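Local coordinates for protein Niban 2 (Homo sapiens, PDB 7CTP) that may suppress apoptosis and promote melanoma cell invasion in vitro, and here comprises a PH domain and a long, largely helical region, at residues F208-K219 against E232-E243; I345-S354 against F490-I498. All coordinates share one frame; numbering follows the deposited sequence.

Contact 1 of 2, residues F208-K219 against E232-E243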
loop_
_atom_site.group_PDB
_atom_site.type_symbol
_atom_site.label_atom_id
_atom_site.label_comp_id
_atom_site.label_asym_id
_atom_site.label_seq_id
_atom_site.Cartn_x
_atom_site.Cartn_y
_atom_site.Cartn_z
ATOM N N PHE A 208 7.069 1.306 11.813
ATOM C CA PHE A 208 5.675 0.898 11.935
ATOM C C PHE A 208 5.424 -0.433 11.239
ATOM O O PHE A 208 4.826 -1.348 11.820
ATOM C CB PHE A 208 4.757 1.983 11.380
ATOM C CG PHE A 208 3.307 1.647 11.517
ATOM C CD1 PHE A 208 2.635 1.878 12.708
ATOM C CD2 PHE A 208 2.627 1.056 10.469
ATOM C CE1 PHE A 208 1.287 1.545 12.834
ATOM C CE2 PHE A 208 1.291 0.713 10.598
ATOM C CZ PHE A 208 0.624 0.960 11.779
ATOM N N THR A 209 5.858 -0.565 9.985
ATOM C CA THR A 209 5.495 -1.778 9.259
ATOM C C THR A 209 6.237 -2.996 9.799
ATOM O O THR A 209 5.683 -4.101 9.827
ATOM C CB THR A 209 5.731 -1.590 7.763
ATOM O OG1 THR A 209 7.106 -1.270 7.541
ATOM C CG2 THR A 209 4.886 -0.451 7.250
ATOM N N ASP A 210 7.486 -2.819 10.250
ATOM C CA ASP A 210 8.183 -3.917 10.913
ATOM C C ASP A 210 7.518 -4.278 12.233
ATOM O O ASP A 210 7.422 -5.459 12.577
ATOM C CB ASP A 210 9.658 -3.570 11.140
ATOM C CG ASP A 210 10.482 -3.626 9.861
ATOM O OD1 ASP A 210 10.144 -4.425 8.960
ATOM O OD2 ASP A 210 11.465 -2.859 9.757
ATOM N N ALA A 211 7.047 -3.285 12.995
ATOM C CA ALA A 211 6.369 -3.606 14.246
ATOM C C ALA A 211 5.083 -4.378 13.987
ATOM O O ALA A 211 4.726 -5.281 14.756
ATOM C CB ALA A 211 6.075 -2.335 15.045
ATOM N N ILE A 212 4.358 -4.013 12.922
ATOM C CA ILE A 212 3.138 -4.735 12.569
ATOM C C ILE A 212 3.471 -6.186 12.280
ATOM O O ILE A 212 2.791 -7.108 12.746
ATOM C CB ILE A 212 2.445 -4.073 11.364
ATOM C CG1 ILE A 212 1.746 -2.771 11.786
ATOM C CG2 ILE A 212 1.444 -5.048 10.723
ATOM C CD1 ILE A 212 0.412 -2.997 12.527
ATOM N N ARG A 213 4.532 -6.405 11.498
ATOM C CA ARG A 213 4.903 -7.765 11.126
ATOM C C ARG A 213 5.332 -8.566 12.349
ATOM O O ARG A 213 4.941 -9.731 12.501
ATOM C CB ARG A 213 6.013 -7.743 10.076
ATOM C CG ARG A 213 6.448 -9.143 9.631
ATOM C CD ARG A 213 7.526 -9.089 8.553
ATOM N NE ARG A 213 8.610 -8.168 8.899
ATOM C CZ ARG A 213 9.582 -8.427 9.768
ATOM N NH1 ARG A 213 9.625 -9.591 10.401
ATOM N NH2 ARG A 213 10.519 -7.515 9.998
ATOM N N MET A 214 6.118 -7.951 13.247
ATOM C CA MET A 214 6.581 -8.671 14.432
ATOM C C MET A 214 5.442 -9.000 15.377
ATOM O O MET A 214 5.443 -10.068 16.003
ATOM C CB MET A 214 7.655 -7.879 15.190
ATOM C CG MET A 214 8.828 -7.384 14.385
ATOM S SD MET A 214 9.917 -8.695 13.820
ATOM C CE MET A 214 9.554 -10.021 14.955
ATOM N N TYR A 215 4.488 -8.080 15.532
ATOM C CA TYR A 215 3.305 -8.384 16.326
ATOM C C TYR A 215 2.542 -9.564 15.734
ATOM O O TYR A 215 2.175 -10.504 16.451
ATOM C CB TYR A 215 2.393 -7.158 16.442
ATOM C CG TYR A 215 1.112 -7.457 17.207
ATOM C CD1 TYR A 215 0.005 -8.007 16.567
ATOM C CD2 TYR A 215 1.029 -7.236 18.573
ATOM C CE1 TYR A 215 -1.145 -8.312 17.254
ATOM C CE2 TYR A 215 -0.139 -7.536 19.273
ATOM C CZ TYR A 215 -1.211 -8.081 18.608
ATOM O OH TYR A 215 -2.374 -8.387 19.298
ATOM N N ARG A 216 2.291 -9.530 14.422
ATOM C CA ARG A 216 1.561 -10.620 13.786
ATOM C C ARG A 216 2.321 -11.940 13.909
ATOM O O ARG A 216 1.717 -12.984 14.183
ATOM C CB ARG A 216 1.257 -10.263 12.327
ATOM C CG ARG A 216 0.159 -9.185 12.223
ATOM C CD ARG A 216 -0.364 -8.917 10.814
ATOM N NE ARG A 216 -1.439 -9.830 10.404
ATOM C CZ ARG A 216 -1.270 -10.773 9.485
ATOM N NH1 ARG A 216 -2.269 -11.571 9.140
ATOM N NH2 ARG A 216 -0.087 -10.902 8.900
ATOM N N GLN A 217 3.650 -11.902 13.765
ATOM C CA GLN A 217 4.455 -13.108 13.954
ATOM C C GLN A 217 4.307 -13.662 15.367
ATOM O O GLN A 217 4.333 -14.878 15.567
ATOM C CB GLN A 217 5.924 -12.809 13.648
ATOM C CG GLN A 217 6.249 -12.812 12.171
ATOM C CD GLN A 217 7.678 -12.413 11.872
ATOM O OE1 GLN A 217 7.983 -11.986 10.762
ATOM N NE2 GLN A 217 8.559 -12.527 12.865
ATOM N N SER A 218 4.153 -12.786 16.362
ATOM C CA SER A 218 3.988 -13.240 17.740
ATOM C C SER A 218 2.643 -13.919 17.955
ATOM O O SER A 218 2.474 -14.647 18.942
ATOM C CB SER A 218 4.163 -12.063 18.699
ATOM O OG SER A 218 2.940 -11.368 18.881
ATOM N N LYS A 219 1.692 -13.706 17.046
ATOM C CA LYS A 219 0.413 -14.405 17.029
ATOM C C LYS A 219 0.411 -15.549 16.028
ATOM O O LYS A 219 -0.663 -16.028 15.632
ATOM C CB LYS A 219 -0.712 -13.416 16.715
ATOM C CG LYS A 219 -0.668 -12.167 17.585
ATOM C CD LYS A 219 -0.836 -12.511 19.058
ATOM C CE LYS A 219 -0.791 -11.245 19.915
ATOM N NZ LYS A 219 -0.672 -11.539 21.372
ATOM N N GLU A 232 -1.283 4.724 9.171
ATOM C CA GLU A 232 -0.952 3.945 10.365
ATOM C C GLU A 232 -2.192 3.604 11.186
ATOM O O GLU A 232 -2.331 2.475 11.682
ATOM C CB GLU A 232 0.048 4.714 11.231
ATOM C CG GLU A 232 1.412 4.865 10.608
ATOM C CD GLU A 232 1.563 6.167 9.867
ATOM O OE1 GLU A 232 2.702 6.687 9.824
ATOM O OE2 GLU A 232 0.552 6.678 9.333
ATOM N N VAL A 233 -3.083 4.574 11.381
ATOM C CA VAL A 233 -4.249 4.319 12.229
ATOM C C VAL A 233 -5.192 3.318 11.561
ATOM O O VAL A 233 -5.789 2.471 12.232
ATOM C CB VAL A 233 -4.967 5.636 12.578
ATOM C CG1 VAL A 233 -6.190 5.349 13.453
ATOM C CG2 VAL A 233 -4.018 6.583 13.314
ATOM N N GLN A 234 -5.356 3.413 10.238
ATOM C CA GLN A 234 -6.202 2.452 9.533
ATOM C C GLN A 234 -5.636 1.045 9.658
ATOM O O GLN A 234 -6.379 0.075 9.877
ATOM C CB GLN A 234 -6.320 2.852 8.061
ATOM C CG GLN A 234 -7.152 4.114 7.835
ATOM C CD GLN A 234 -7.160 4.549 6.375
ATOM O OE1 GLN A 234 -6.111 4.668 5.750
ATOM N NE2 GLN A 234 -8.348 4.798 5.829
ATOM N N ILE A 235 -4.319 0.913 9.525
ATOM C CA ILE A 235 -3.692 -0.402 9.619
ATOM C C ILE A 235 -3.825 -0.963 11.028
ATOM O O ILE A 235 -4.115 -2.152 11.215
ATOM C CB ILE A 235 -2.222 -0.319 9.170
ATOM C CG1 ILE A 235 -2.160 -0.022 7.663
ATOM C CG2 ILE A 235 -1.463 -1.598 9.556
ATOM C CD1 ILE A 235 -0.771 0.434 7.195
ATOM N N LEU A 236 -3.601 -0.126 12.040
ATOM C CA LEU A 236 -3.806 -0.560 13.418
ATOM C C LEU A 236 -5.245 -0.981 13.658
ATOM O O LEU A 236 -5.505 -1.945 14.390
ATOM C CB LEU A 236 -3.436 0.566 14.371
ATOM C CG LEU A 236 -1.993 0.635 14.825
ATOM C CD1 LEU A 236 -1.889 1.827 15.770
ATOM C CD2 LEU A 236 -1.625 -0.668 15.521
ATOM N N SER A 237 -6.198 -0.249 13.079
ATOM C CA SER A 237 -7.598 -0.641 13.201
ATOM C C SER A 237 -7.846 -1.990 12.541
ATOM O O SER A 237 -8.574 -2.825 13.085
ATOM C CB SER A 237 -8.496 0.426 12.582
ATOM O OG SER A 237 -8.248 1.684 13.180
ATOM N N ASN A 238 -7.244 -2.219 11.368
ATOM C CA ASN A 238 -7.351 -3.522 10.718
ATOM C C ASN A 238 -6.752 -4.620 11.592
ATOM O O ASN A 238 -7.289 -5.733 11.657
ATOM C CB ASN A 238 -6.650 -3.519 9.359
ATOM C CG ASN A 238 -7.294 -2.584 8.337
ATOM O OD1 ASN A 238 -8.462 -2.177 8.459
ATOM N ND2 ASN A 238 -6.520 -2.240 7.306
ATOM N N LEU A 239 -5.608 -4.342 12.225
ATOM C CA LEU A 239 -4.971 -5.313 13.115
ATOM C C LEU A 239 -5.903 -5.724 14.247
ATOM O O LEU A 239 -6.065 -6.919 14.534
ATOM C CB LEU A 239 -3.686 -4.716 13.682
ATOM C CG LEU A 239 -2.771 -5.626 14.502
ATOM C CD1 LEU A 239 -2.079 -6.650 13.596
ATOM C CD2 LEU A 239 -1.746 -4.763 15.216
ATOM N N VAL A 240 -6.491 -4.731 14.928
ATOM C CA VAL A 240 -7.419 -5.002 16.026
ATOM C C VAL A 240 -8.636 -5.779 15.533
ATOM O O VAL A 240 -9.045 -6.768 16.155
ATOM C CB VAL A 240 -7.834 -3.690 16.716
ATOM C CG1 VAL A 240 -8.937 -3.955 17.754
ATOM C CG2 VAL A 240 -6.630 -3.041 17.385
ATOM N N MET A 241 -9.254 -5.328 14.433
ATOM C CA MET A 241 -10.455 -6.007 13.935
ATOM C C MET A 241 -10.162 -7.449 13.544
ATOM O O MET A 241 -10.988 -8.341 13.778
ATOM C CB MET A 241 -11.053 -5.262 12.742
ATOM C CG MET A 241 -11.606 -3.869 13.057
ATOM S SD MET A 241 -12.920 -3.849 14.297
ATOM C CE MET A 241 -14.241 -4.690 13.408
ATOM N N GLU A 242 -8.999 -7.697 12.937
ATOM C CA GLU A 242 -8.641 -9.068 12.584
ATOM C C GLU A 242 -8.607 -9.952 13.822
ATOM O O GLU A 242 -9.087 -11.092 13.803
ATOM C CB GLU A 242 -7.292 -9.092 11.866
ATOM C CG GLU A 242 -6.722 -10.496 11.631
ATOM C CD GLU A 242 -5.328 -10.472 11.013
ATOM O OE1 GLU A 242 -4.442 -9.743 11.509
ATOM O OE2 GLU A 242 -5.128 -11.188 10.011
ATOM N N GLU A 243 -8.079 -9.427 14.918
ATOM C CA GLU A 243 -7.928 -10.225 16.123
ATOM C C GLU A 243 -9.252 -10.388 16.862
ATOM O O GLU A 243 -9.572 -11.487 17.336
ATOM C CB GLU A 243 -6.872 -9.587 17.025
ATOM C CG GLU A 243 -6.478 -10.444 18.210
ATOM C CD GLU A 243 -5.169 -10.022 18.840
ATOM O OE1 GLU A 243 -4.275 -9.527 18.117
ATOM O OE2 GLU A 243 -5.037 -10.197 20.070
#

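Contact 2 of 2, residues I345-S354 against F490-I498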
loop_
_atom_site.group_PDB
_atom_site.type_symbol
_atom_site.label_atom_id
_atom_site.label_comp_id
_atom_site.label_asym_id
_atom_site.label_seq_id
_atom_site.Cartn_x
_atom_site.Cartn_y
_atom_site.Cartn_z
ATOM N N ILE A 345 8.711 -17.925 -9.347
ATOM C CA ILE A 345 8.035 -16.794 -8.715
ATOM C C ILE A 345 8.478 -15.488 -9.353
ATOM O O ILE A 345 7.655 -14.611 -9.643
ATOM C CB ILE A 345 8.289 -16.799 -7.197
ATOM C CG1 ILE A 345 7.674 -18.046 -6.563
ATOM C CG2 ILE A 345 7.702 -15.538 -6.559
ATOM C CD1 ILE A 345 8.148 -18.300 -5.149
ATOM N N LEU A 346 9.783 -15.347 -9.598
ATOM C CA LEU A 346 10.301 -14.159 -10.268
ATOM C C LEU A 346 9.685 -13.996 -11.652
ATOM O O LEU A 346 9.288 -12.888 -12.037
ATOM C CB LEU A 346 11.825 -14.236 -10.352
ATOM C CG LEU A 346 12.563 -13.058 -10.985
ATOM C CD1 LEU A 346 12.235 -11.763 -10.269
ATOM C CD2 LEU A 346 14.056 -13.317 -10.970
ATOM N N GLU A 347 9.585 -15.095 -12.412
ATOM C CA GLU A 347 8.992 -15.025 -13.745
ATOM C C GLU A 347 7.552 -14.532 -13.677
ATOM O O GLU A 347 7.133 -13.694 -14.483
ATOM C CB GLU A 347 9.057 -16.380 -14.457
ATOM C CG GLU A 347 8.658 -16.285 -15.945
ATOM C CD GLU A 347 8.076 -17.577 -16.513
ATOM O OE1 GLU A 347 8.450 -18.677 -16.050
ATOM O OE2 GLU A 347 7.237 -17.481 -17.438
ATOM N N ALA A 348 6.783 -15.031 -12.707
ATOM C CA ALA A 348 5.387 -14.623 -12.577
ATOM C C ALA A 348 5.272 -13.131 -12.302
ATOM O O ALA A 348 4.333 -12.475 -12.768
ATOM C CB ALA A 348 4.706 -15.418 -11.465
ATOM N N LEU A 349 6.215 -12.578 -11.543
ATOM C CA LEU A 349 6.158 -11.160 -11.204
ATOM C C LEU A 349 6.708 -10.286 -12.320
ATOM O O LEU A 349 6.228 -9.167 -12.540
ATOM C CB LEU A 349 6.953 -10.908 -9.930
ATOM C CG LEU A 349 6.747 -9.565 -9.247
ATOM C CD1 LEU A 349 5.335 -9.460 -8.686
ATOM C CD2 LEU A 349 7.784 -9.412 -8.156
ATOM N N MET A 350 7.720 -10.784 -13.023
ATOM C CA MET A 350 8.466 -9.954 -13.957
ATOM C C MET A 350 7.637 -9.586 -15.176
ATOM O O MET A 350 7.679 -8.444 -15.649
ATOM C CB MET A 350 9.719 -10.690 -14.388
ATOM C CG MET A 350 9.552 -11.965 -15.150
ATOM S SD MET A 350 10.833 -12.288 -16.385
ATOM C CE MET A 350 10.302 -11.209 -17.714
ATOM N N VAL A 351 6.892 -10.546 -15.702
ATOM C CA VAL A 351 6.238 -10.398 -16.997
ATOM C C VAL A 351 5.210 -9.272 -16.936
ATOM O O VAL A 351 5.339 -8.304 -17.702
ATOM C CB VAL A 351 5.634 -11.734 -17.460
ATOM C CG1 VAL A 351 4.833 -11.535 -18.745
ATOM C CG2 VAL A 351 6.743 -12.747 -17.679
ATOM N N PRO A 352 4.201 -9.315 -16.052
ATOM C CA PRO A 352 3.235 -8.207 -16.049
ATOM C C PRO A 352 3.853 -6.886 -15.621
ATOM O O PRO A 352 3.507 -5.840 -16.182
ATOM C CB PRO A 352 2.159 -8.680 -15.063
ATOM C CG PRO A 352 2.876 -9.626 -14.166
ATOM C CD PRO A 352 3.847 -10.331 -15.041
ATOM N N THR A 353 4.766 -6.913 -14.645
ATOM C CA THR A 353 5.399 -5.682 -14.178
ATOM C C THR A 353 6.140 -4.984 -15.307
ATOM O O THR A 353 6.042 -3.762 -15.468
ATOM C CB THR A 353 6.371 -5.977 -13.032
ATOM O OG1 THR A 353 5.681 -6.634 -11.959
ATOM C CG2 THR A 353 6.983 -4.671 -12.518
ATOM N N SER A 354 6.917 -5.746 -16.076
ATOM C CA SER A 354 7.697 -5.160 -17.160
ATOM C C SER A 354 6.796 -4.679 -18.289
ATOM O O SER A 354 7.066 -3.640 -18.902
ATOM C CB SER A 354 8.727 -6.165 -17.663
ATOM O OG SER A 354 9.652 -6.463 -16.624
ATOM N N PHE A 490 12.198 -3.784 -6.870
ATOM C CA PHE A 490 10.863 -4.299 -6.600
ATOM C C PHE A 490 10.855 -5.822 -6.603
ATOM O O PHE A 490 10.261 -6.453 -5.721
ATOM C CB PHE A 490 9.891 -3.737 -7.636
ATOM C CG PHE A 490 8.511 -4.333 -7.585
ATOM C CD1 PHE A 490 7.674 -4.108 -6.500
ATOM C CD2 PHE A 490 8.047 -5.109 -8.632
ATOM C CE1 PHE A 490 6.396 -4.657 -6.470
ATOM C CE2 PHE A 490 6.775 -5.656 -8.605
ATOM C CZ PHE A 490 5.951 -5.429 -7.518
ATOM N N PHE A 491 11.529 -6.433 -7.583
ATOM C CA PHE A 491 11.573 -7.891 -7.652
ATOM C C PHE A 491 12.328 -8.475 -6.465
ATOM O O PHE A 491 11.928 -9.506 -5.914
ATOM C CB PHE A 491 12.224 -8.351 -8.958
ATOM C CG PHE A 491 11.510 -7.893 -10.197
ATOM C CD1 PHE A 491 10.137 -7.721 -10.217
ATOM C CD2 PHE A 491 12.229 -7.631 -11.351
ATOM C CE1 PHE A 491 9.496 -7.295 -11.373
ATOM C CE2 PHE A 491 11.599 -7.212 -12.498
ATOM C CZ PHE A 491 10.234 -7.043 -12.518
ATOM N N ARG A 492 13.441 -7.838 -6.082
ATOM C CA ARG A 492 14.213 -8.285 -4.928
ATOM C C ARG A 492 13.381 -8.195 -3.657
ATOM O O ARG A 492 13.320 -9.148 -2.872
ATOM C CB ARG A 492 15.490 -7.443 -4.820
ATOM C CG ARG A 492 16.224 -7.476 -3.475
ATOM C CD ARG A 492 16.996 -6.165 -3.286
ATOM N NE ARG A 492 17.881 -6.168 -2.125
ATOM C CZ ARG A 492 17.504 -5.871 -0.883
ATOM N NH1 ARG A 492 18.390 -5.897 0.106
ATOM N NH2 ARG A 492 16.242 -5.550 -0.628
ATOM N N GLU A 493 12.723 -7.049 -3.454
ATOM C CA GLU A 493 11.861 -6.854 -2.293
ATOM C C GLU A 493 10.757 -7.901 -2.242
ATOM O O GLU A 493 10.508 -8.498 -1.189
ATOM C CB GLU A 493 11.265 -5.444 -2.311
ATOM C CG GLU A 493 10.168 -5.241 -1.268
ATOM C CD GLU A 493 9.465 -3.892 -1.343
ATOM O OE1 GLU A 493 9.706 -3.057 -0.439
ATOM O OE2 GLU A 493 8.651 -3.678 -2.276
ATOM N N ALA A 494 10.105 -8.163 -3.381
ATOM C CA ALA A 494 8.983 -9.098 -3.409
ATOM C C ALA A 494 9.440 -10.521 -3.116
ATOM O O ALA A 494 8.771 -11.262 -2.386
ATOM C CB ALA A 494 8.268 -9.030 -4.753
ATOM N N LEU A 495 10.577 -10.929 -3.691
ATOM C CA LEU A 495 11.095 -12.264 -3.420
ATOM C C LEU A 495 11.454 -12.429 -1.950
ATOM O O LEU A 495 11.220 -13.493 -1.365
ATOM C CB LEU A 495 12.311 -12.542 -4.296
ATOM C CG LEU A 495 12.022 -12.774 -5.775
ATOM C CD1 LEU A 495 13.333 -12.936 -6.524
ATOM C CD2 LEU A 495 11.182 -14.012 -5.914
ATOM N N LEU A 496 12.041 -11.395 -1.346
ATOM C CA LEU A 496 12.352 -11.441 0.081
ATOM C C LEU A 496 11.083 -11.527 0.915
ATOM O O LEU A 496 11.021 -12.274 1.898
ATOM C CB LEU A 496 13.163 -10.208 0.472
ATOM C CG LEU A 496 14.622 -10.184 0.021
ATOM C CD1 LEU A 496 15.245 -8.836 0.275
ATOM C CD2 LEU A 496 15.399 -11.276 0.737
ATOM N N GLN A 497 10.054 -10.770 0.534
ATOM C CA GLN A 497 8.817 -10.749 1.308
ATOM C C GLN A 497 8.009 -12.034 1.166
ATOM O O GLN A 497 7.154 -12.302 2.011
ATOM C CB GLN A 497 7.978 -9.537 0.904
ATOM C CG GLN A 497 8.578 -8.236 1.412
ATOM C CD GLN A 497 7.795 -7.008 0.997
ATOM O OE1 GLN A 497 6.627 -7.095 0.623
ATOM N NE2 GLN A 497 8.422 -5.852 1.113
ATOM N N ILE A 498 8.261 -12.834 0.132
ATOM C CA ILE A 498 7.643 -14.155 0.038
ATOM C C ILE A 498 8.476 -15.212 0.754
ATOM O O ILE A 498 7.938 -16.081 1.447
ATOM C CB ILE A 498 7.411 -14.531 -1.436
ATOM C CG1 ILE A 498 6.275 -13.689 -2.038
ATOM C CG2 ILE A 498 7.119 -16.032 -1.556
ATOM C CD1 ILE A 498 6.341 -13.554 -3.544
#

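Contact 1 of 2, residues F208-K219 against E232-E243
Leu239 and Ile212 fill the middle of two helix segments whose axes diverge by only 3° and come within 11.6 Å at their closest. This is side-by-side packing of two parallel helices joined by a loop, its apolar seam sealed at one end by polar pairs. The CD2 methyl of Leu239 lies 3.9 Å from Ile212 CD1, which also meets Ile235 CG2; long, branched aliphatic chains reach across so wide a seam and interlock their methyls. One turn earlier, Phe208, its CG swung anti to the backbone N (chi1 -178°), sends its ring across to the start of helix 232-252. There Glu232 CG makes a CH-pi contact 3.8 Å from the Phe208 centroid, while Ile212 CG1 covers the opposite face and Leu236 CG the edge. At the far end Tyr215 OH donates to the syn lone pair of Glu243 OE1 at 2.5 Å, ring and carboxylate nearly coplanar. Arg216 lays its CG along Leu239 CD1, then grips Glu242 side-on: NE bonds OE1 at 3.2 Å and NH1 bonds OE2 at 3.0 Å, the two planes only 9° apart. A leucine in place of Arg216 would probably leave the Glu242 carboxylate without its charged mate and free to turn. Trp225 adds a cation-pi partner to Arg216. Helix 10-48 packs on Ile212 and Tyr215 through Phe27 and Ile23, while helix 260-337 covers Val233, Ser237 and Val240.

Contact 2 of 2, residues I345-S354 against F490-I498
Phe491 enters residues 345-354 of helix 342-378 as a knob into a hole lined by Leu346, Leu349, Met350 and Thr353, the classical device of helix-helix packing. The two segments run roughly antiparallel, 141° between their directions, with axes 10.5 Å apart at their closest. A phenylalanine suits the knob because its flat ring can slide between side chains while its edges still touch them. Placed by a chi1 of -60°, with CG anti to the carbonyl carbon, the ring has Leu349 CD2 at its edge, 3.6 Å from Phe491 CD1, and Thr353 CB at the edge beside CE1. Its CZ comes up against the backbone, 3.7 Å from Met350 CA. Phe491 CB rests against Leu346 CD1.

Packing is tightest where Leu349 CD2 presses on Ala494 CB at 3.5 Å, closer than carbons usually approach; the small alanine lets the leucine methyl come right up to the other helix. Toward Ile345 the fit is easier: its CG2 methyl touches Leu495 CD2 and Ile498 CD1, each at 3.9 Å, and the chains lie alongside each other, pointing in opposite senses. Met350, partly exposed, marks the looser flank: its thioether turns off to one side, so that among its side-chain atoms only CB faces the Phe491 ring, and Val557 lies against both residues. Helix 532-555 covers Leu346 and Leu495 through Val552 and Ile548, while helix 422-455 packs against Phe490 and Ala494, so the contact lies inside a helical bundle.

Threonine suits its place by hiding its polar atom: Thr353 OG1 donates to Leu349 O at 2.7 Å, one turn back in its own helix, and the same oxygen lies at the edge of the Phe490 ring, 3.7 Å from CE2.

From the N terminus the chain passes through helix 10-48, then the antiparallel sheet with strands from 70-77 to 169-173 and helix 176-194, before contact 1 closes a short connection of twelve residues, without helix or strand, between helices 204-218 and 232-252. After helix 260-337, contact 2 opens on helix 342-378 and closes a much longer excursion of 135 residues, mostly helical, on helix 464-511. The two loops follow in series, neither enclosing nor crossing the other. The centres of contacts 1 and 2 lie about 24 Å apart, and the contacts do not touch. Helix 532-555 touches both, and so ties the region of helix 204-218 to that of helices 342-378 and 464-511.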